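Local structure of 5-dehydro-2-deoxygluconokinase (Bacillus halodurans C-125, 2QCV) at residues I15-R19 against L142-A148; G45-I50 against D273-S277. The protein probably phosphorylates 5-dehydro-2-deoxy-D-gluconate at the expense of ATP, as a PfkB-family sugar kinase of myo-inositol breakdown. The contacts are given in a common frame with arbitrary orientation. Where two conformers were deposited one is given. Numbering follows the deposited sequence.

Contact 1 of 2, residues I15-R19 against L142-A148; sequences IAIGR and LLVSGTA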
loop_
_atom_site.group_PDB
_atom_site.type_symbol
_atom_site.label_atom_id
_atom_site.label_comp_id
_atom_site.label_asym_id
_atom_site.label_seq_id
_atom_site.Cartn_x
_atom_site.Cartn_y
_atom_site.Cartn_z
ATOM N N ILE A 15 -22.602 -25.414 1.824
ATOM C CA ILE A 15 -21.238 -24.982 1.590
ATOM C C ILE A 15 -21.208 -23.505 1.980
ATOM O O ILE A 15 -22.070 -22.723 1.539
ATOM C CB ILE A 15 -20.835 -25.150 0.114
ATOM C CG1 ILE A 15 -20.714 -26.631 -0.209
ATOM C CG2 ILE A 15 -19.487 -24.434 -0.163
ATOM C CD1 ILE A 15 -20.482 -26.901 -1.732
ATOM N N ALA A 16 -20.278 -23.139 2.849
ATOM C CA ALA A 16 -20.102 -21.744 3.257
ATOM C C ALA A 16 -18.868 -21.173 2.587
ATOM O O ALA A 16 -17.930 -21.899 2.229
ATOM C CB ALA A 16 -19.987 -21.623 4.751
ATOM N N ILE A 17 -18.881 -19.856 2.413
ATOM C CA ILE A 17 -17.781 -19.143 1.767
ATOM C C ILE A 17 -17.389 -17.970 2.645
ATOM O O ILE A 17 -18.230 -17.212 3.111
ATOM C CB ILE A 17 -18.131 -18.687 0.305
ATOM C CG1 ILE A 17 -16.978 -17.946 -0.360
ATOM C CG2 ILE A 17 -19.415 -17.869 0.238
ATOM C CD1 ILE A 17 -17.072 -17.901 -1.907
ATOM N N GLY A 18 -16.078 -17.874 2.882
ATOM C CA GLY A 18 -15.481 -16.712 3.515
ATOM C C GLY A 18 -14.373 -17.127 4.475
ATOM O O GLY A 18 -13.467 -17.860 4.097
ATOM N N ARG A 19 -14.451 -16.610 5.703
ATOM C CA ARG A 19 -13.349 -16.685 6.672
ATOM C C ARG A 19 -13.358 -17.923 7.547
ATOM O O ARG A 19 -14.358 -18.228 8.232
ATOM C CB ARG A 19 -13.403 -15.474 7.613
ATOM C CG ARG A 19 -12.381 -15.491 8.733
ATOM C CD ARG A 19 -12.365 -14.103 9.440
ATOM N NE ARG A 19 -11.750 -13.144 8.530
ATOM C CZ ARG A 19 -11.920 -11.823 8.552
ATOM N NH1 ARG A 19 -12.656 -11.235 9.493
ATOM N NH2 ARG A 19 -11.306 -11.093 7.631
ATOM N N LEU A 142 -25.882 -22.416 -0.269
ATOM C CA LEU A 142 -24.642 -21.654 -0.178
ATOM C C LEU A 142 -24.824 -20.612 0.902
ATOM O O LEU A 142 -25.716 -19.778 0.820
ATOM C CB LEU A 142 -24.291 -20.967 -1.500
ATOM C CG LEU A 142 -23.016 -20.084 -1.491
ATOM C CD1 LEU A 142 -21.744 -20.987 -1.468
ATOM C CD2 LEU A 142 -22.989 -19.083 -2.641
ATOM N N LEU A 143 -23.991 -20.682 1.925
ATOM C CA LEU A 143 -24.034 -19.727 3.019
ATOM C C LEU A 143 -22.947 -18.671 2.757
ATOM O O LEU A 143 -21.757 -18.966 2.676
ATOM C CB LEU A 143 -23.798 -20.443 4.363
ATOM C CG LEU A 143 -23.930 -19.646 5.683
ATOM C CD1 LEU A 143 -22.910 -18.533 5.857
ATOM C CD2 LEU A 143 -25.317 -19.117 5.894
ATOM N N VAL A 144 -23.387 -17.451 2.600
ATOM C CA VAL A 144 -22.517 -16.299 2.365
ATOM C C VAL A 144 -22.464 -15.465 3.638
ATOM O O VAL A 144 -23.519 -15.135 4.181
ATOM C CB VAL A 144 -23.108 -15.450 1.256
ATOM C CG1 VAL A 144 -22.303 -14.134 1.096
ATOM C CG2 VAL A 144 -23.183 -16.292 -0.066
ATOM N N SER A 145 -21.277 -15.192 4.161
ATOM C CA SER A 145 -21.169 -14.286 5.297
ATOM C C SER A 145 -20.806 -12.868 4.812
ATOM O O SER A 145 -19.989 -12.664 3.879
ATOM C CB SER A 145 -20.217 -14.836 6.393
ATOM O OG SER A 145 -20.787 -15.964 7.091
ATOM N N GLY A 146 -21.444 -11.882 5.430
ATOM C CA GLY A 146 -21.234 -10.496 5.071
ATOM C C GLY A 146 -19.809 -9.984 5.122
ATOM O O GLY A 146 -19.419 -9.149 4.298
ATOM N N THR A 147 -19.018 -10.457 6.077
ATOM C CA THR A 147 -17.667 -9.928 6.221
ATOM C C THR A 147 -16.796 -10.292 5.025
ATOM O O THR A 147 -15.844 -9.576 4.706
ATOM C CB THR A 147 -17.026 -10.364 7.563
ATOM O OG1 THR A 147 -17.820 -9.814 8.615
ATOM C CG2 THR A 147 -15.586 -9.882 7.700
ATOM N N ALA A 148 -17.134 -11.388 4.335
ATOM C CA ALA A 148 -16.404 -11.789 3.132
ATOM C C ALA A 148 -16.567 -10.770 1.984
ATOM O O ALA A 148 -15.849 -10.842 0.992
ATOM C CB ALA A 148 -16.824 -13.179 2.673
#
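Two backbone hydrogen bonds join these strands: Leu-143 N donates to Ile-15 O (2.8 Å, nearly linear), and Ile-17 N to Leu-143 O (3.0 Å). Leu-143 thus bonds on both sides of its partner Ala-16, the zigzag expected of parallel strands. The same carbonyls receive CA-H...O contacts, Leu-142 CA to Ile-15 O and Ala-16 CA to Leu-143 O, each 3.3 Å. The next rung is missing: Ile-17 O and Ser-145 N stand 3.8 Å apart, buried and without a partner, as the strand 142-145 gives way to the 3-10 segment 146-148, where Ala-148 N bonds to Ser-145 O (3.2 Å).

Beyond that break the contact changes character. Gly-18 has backbone angles that call for glycine, and a CB here would also crowd Ala-148, whose own CB lies 3.9 Å from Gly-18 CA. Arg-19 reaches along the turn until NH1 is 3.7 Å from Thr-147 CG2, but the polar ends belong elsewhere: Arg-19 forms a salt bridge with Asp-123, and Thr-147 OG1 is hydrogen-bonded to Asp-177.

The remaining packing divides by sheet face. Ile-17 CG2 touches Val-144 CG2 (4.1 Å) and Leu-142 CD1 (4.2 Å) on one face, while on the other Ala-16 CB meets Leu-143 CB (4.0 Å). Such a parallel pair illustrates the layered core of the ribokinase fold: strands 61-67 and 171-175 extend the sheet on either side, helix 154-167 covers Ile-17, Leu-142 and Val-144, and helix 46-56 covers Ala-16 and Leu-143.

Contact 2 of 2, residues G45-I50 against D273-S277; sequences GSPANI and DSYAS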
loop_
_atom_site.group_PDB
_atom_site.type_symbol
_atom_site.label_atom_id
_atom_site.label_comp_id
_atom_site.label_asym_id
_atom_site.label_seq_id
_atom_site.Cartn_x
_atom_site.Cartn_y
_atom_site.Cartn_z
ATOM N N GLY A 45 -14.222 -17.552 12.926
ATOM C CA GLY A 45 -14.681 -16.979 11.677
ATOM C C GLY A 45 -16.106 -17.428 11.528
ATOM O O GLY A 45 -16.414 -18.620 11.672
ATOM N N SER A 46 -16.993 -16.482 11.223
ATOM C CA SER A 46 -18.438 -16.809 11.134
ATOM C C SER A 46 -18.817 -17.994 10.219
ATOM O O SER A 46 -19.445 -18.929 10.705
ATOM C CB SER A 46 -19.247 -15.563 10.798
ATOM O OG SER A 46 -20.566 -15.933 10.487
ATOM N N PRO A 47 -18.446 -17.977 8.913
ATOM C CA PRO A 47 -18.824 -19.150 8.117
ATOM C C PRO A 47 -18.176 -20.473 8.529
ATOM O O PRO A 47 -18.807 -21.509 8.410
ATOM C CB PRO A 47 -18.464 -18.763 6.685
ATOM C CG PRO A 47 -17.542 -17.625 6.798
ATOM C CD PRO A 47 -17.765 -16.952 8.108
ATOM N N ALA A 48 -16.935 -20.444 8.993
ATOM C CA ALA A 48 -16.290 -21.608 9.581
ATOM C C ALA A 48 -17.059 -22.163 10.775
ATOM O O ALA A 48 -17.325 -23.380 10.873
ATOM C CB ALA A 48 -14.786 -21.269 9.963
ATOM N N ASN A 49 -17.418 -21.289 11.707
ATOM C CA ASN A 49 -18.205 -21.684 12.861
ATOM C C ASN A 49 -19.533 -22.299 12.450
ATOM O O ASN A 49 -20.015 -23.251 13.077
ATOM C CB ASN A 49 -18.520 -20.468 13.749
ATOM C CG ASN A 49 -17.352 -19.980 14.501
ATOM O OD1 ASN A 49 -16.350 -20.700 14.694
ATOM N ND2 ASN A 49 -17.447 -18.708 14.945
ATOM N N ILE A 50 -20.150 -21.724 11.425
ATOM C CA ILE A 50 -21.465 -22.207 10.986
ATOM C C ILE A 50 -21.303 -23.633 10.421
ATOM O O ILE A 50 -22.092 -24.520 10.750
ATOM C CB ILE A 50 -22.139 -21.258 9.963
ATOM C CG1 ILE A 50 -22.522 -19.952 10.656
ATOM C CG2 ILE A 50 -23.424 -21.908 9.336
ATOM C CD1 ILE A 50 -23.028 -18.851 9.691
ATOM N N ASP A 273 -23.591 -17.616 15.048
ATOM C CA ASP A 273 -23.210 -18.719 14.159
ATOM C C ASP A 273 -23.881 -20.020 14.574
ATOM O O ASP A 273 -24.246 -20.848 13.724
ATOM C CB ASP A 273 -21.702 -18.852 14.167
ATOM C CG ASP A 273 -21.014 -17.612 13.652
ATOM O OD1 ASP A 273 -21.543 -16.931 12.723
ATOM O OD2 ASP A 273 -19.891 -17.349 14.127
ATOM N N SER A 274 -24.038 -20.193 15.889
ATOM C CA SER A 274 -24.830 -21.284 16.465
ATOM C C SER A 274 -26.305 -21.149 16.066
ATOM O O SER A 274 -26.949 -22.147 15.683
ATOM C CB SER A 274 -24.695 -21.324 17.990
ATOM O OG SER A 274 -23.615 -22.157 18.362
ATOM N N TYR A 275 -26.822 -19.920 16.114
ATOM C CA TYR A 275 -28.183 -19.661 15.672
ATOM C C TYR A 275 -28.394 -20.097 14.211
ATOM O O TYR A 275 -29.328 -20.823 13.911
ATOM C CB TYR A 275 -28.548 -18.192 15.914
ATOM C CG TYR A 275 -29.986 -17.864 15.617
ATOM C CD1 TYR A 275 -30.450 -17.816 14.305
ATOM C CD2 TYR A 275 -30.897 -17.605 16.649
ATOM C CE1 TYR A 275 -31.790 -17.526 14.022
ATOM C CE2 TYR A 275 -32.224 -17.295 16.373
ATOM C CZ TYR A 275 -32.662 -17.258 15.074
ATOM O OH TYR A 275 -33.970 -16.953 14.805
ATOM N N ALA A 276 -27.488 -19.697 13.321
ATOM C CA ALA A 276 -27.638 -19.956 11.890
ATOM C C ALA A 276 -27.531 -21.439 11.610
ATOM O O ALA A 276 -28.328 -21.966 10.838
ATOM C CB ALA A 276 -26.587 -19.194 11.079
ATOM N N SER A 277 -26.546 -22.104 12.203
ATOM C CA SER A 277 -26.353 -23.545 11.936
ATOM C C SER A 277 -27.571 -24.357 12.388
ATOM O O SER A 277 -28.080 -25.179 11.642
ATOM C CB SER A 277 -25.053 -24.057 12.569
ATOM O OG SER A 277 -24.910 -23.721 13.911
#
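Sugar kinases of the ribokinase fold place two signature sequences side by side, and this helix pair is an example. Residues 45-50 belong to the glycine-rich motif that opens helix 46-56; Asp-273 is the aspartate of the GAGD motif, in the first turn of helix 271-284. In PfkB kinases that aspartate is the general base for phosphoryl transfer, a role Asp-273 probably shares.

Both carboxylate oxygens are supplied with donors from the neighbouring helix. Ser-46 OG gives its proton to Asp-273 OD1 at 2.6 Å, and Asn-49 ND2 donates to Asp-273 OD2 at 2.9 Å in an almost straight bond. Ser-46 and Asn-49 lie three residues apart, so one helical turn presents both. OD1 also bonds to a triethylene glycol, probably from the crystallisation liquor, which suggests an accessible pocket. The Ser-46 hydroxyl has a further, weak hydrogen bond with Ser-145.

Backbone groups are met locally. Gly-45, the N-cap residue, accepts Asn-49 N through its carbonyl (2.9 Å), Ile-50 N bonds to Ser-46 O (3.0 Å), and Ser-277 N to Asp-273 O (3.0 Å). Ile-50 O takes a hydrogen bond from the hydroxyl of Ser-54.

The short segments cross at -49° with axes 8.8 Å apart, and beside these hydrogen bonds Ile-50 packs against the helix of Asp-273. Its CG1 lies 3.8 Å from Asp-273 CB and its CG2 4.2 Å from Ser-277 CB, while the tip of the side chain, CD1, rests 3.8 Å from Ala-276 CB.

How the contacts relate
Helix 46-56 is the element that ties the two contacts together. Pro-47 rests on Ala-16 and Ser-145 of contact 1, Ser-46 and Asn-49 turn to Asp-273 in contact 2, and Ile-50 serves both, touching Leu-143 as well as helix 271-284. Ser-145 OG comes within 3.3 Å of Pro-47 CD, and the two centres are about 10 Å apart. Contact 1 is buried core, joined by main-chain hydrogen bonds and aliphatic packing. Contact 2 is only partly buried, and a carboxylate with side-chain donors dominates it. As is general in alpha/beta enzymes, the parallel strands form the framework and the functional groups lie beyond their C-terminal ends, here at the N-terminal turns of helices 46-56 and 271-284.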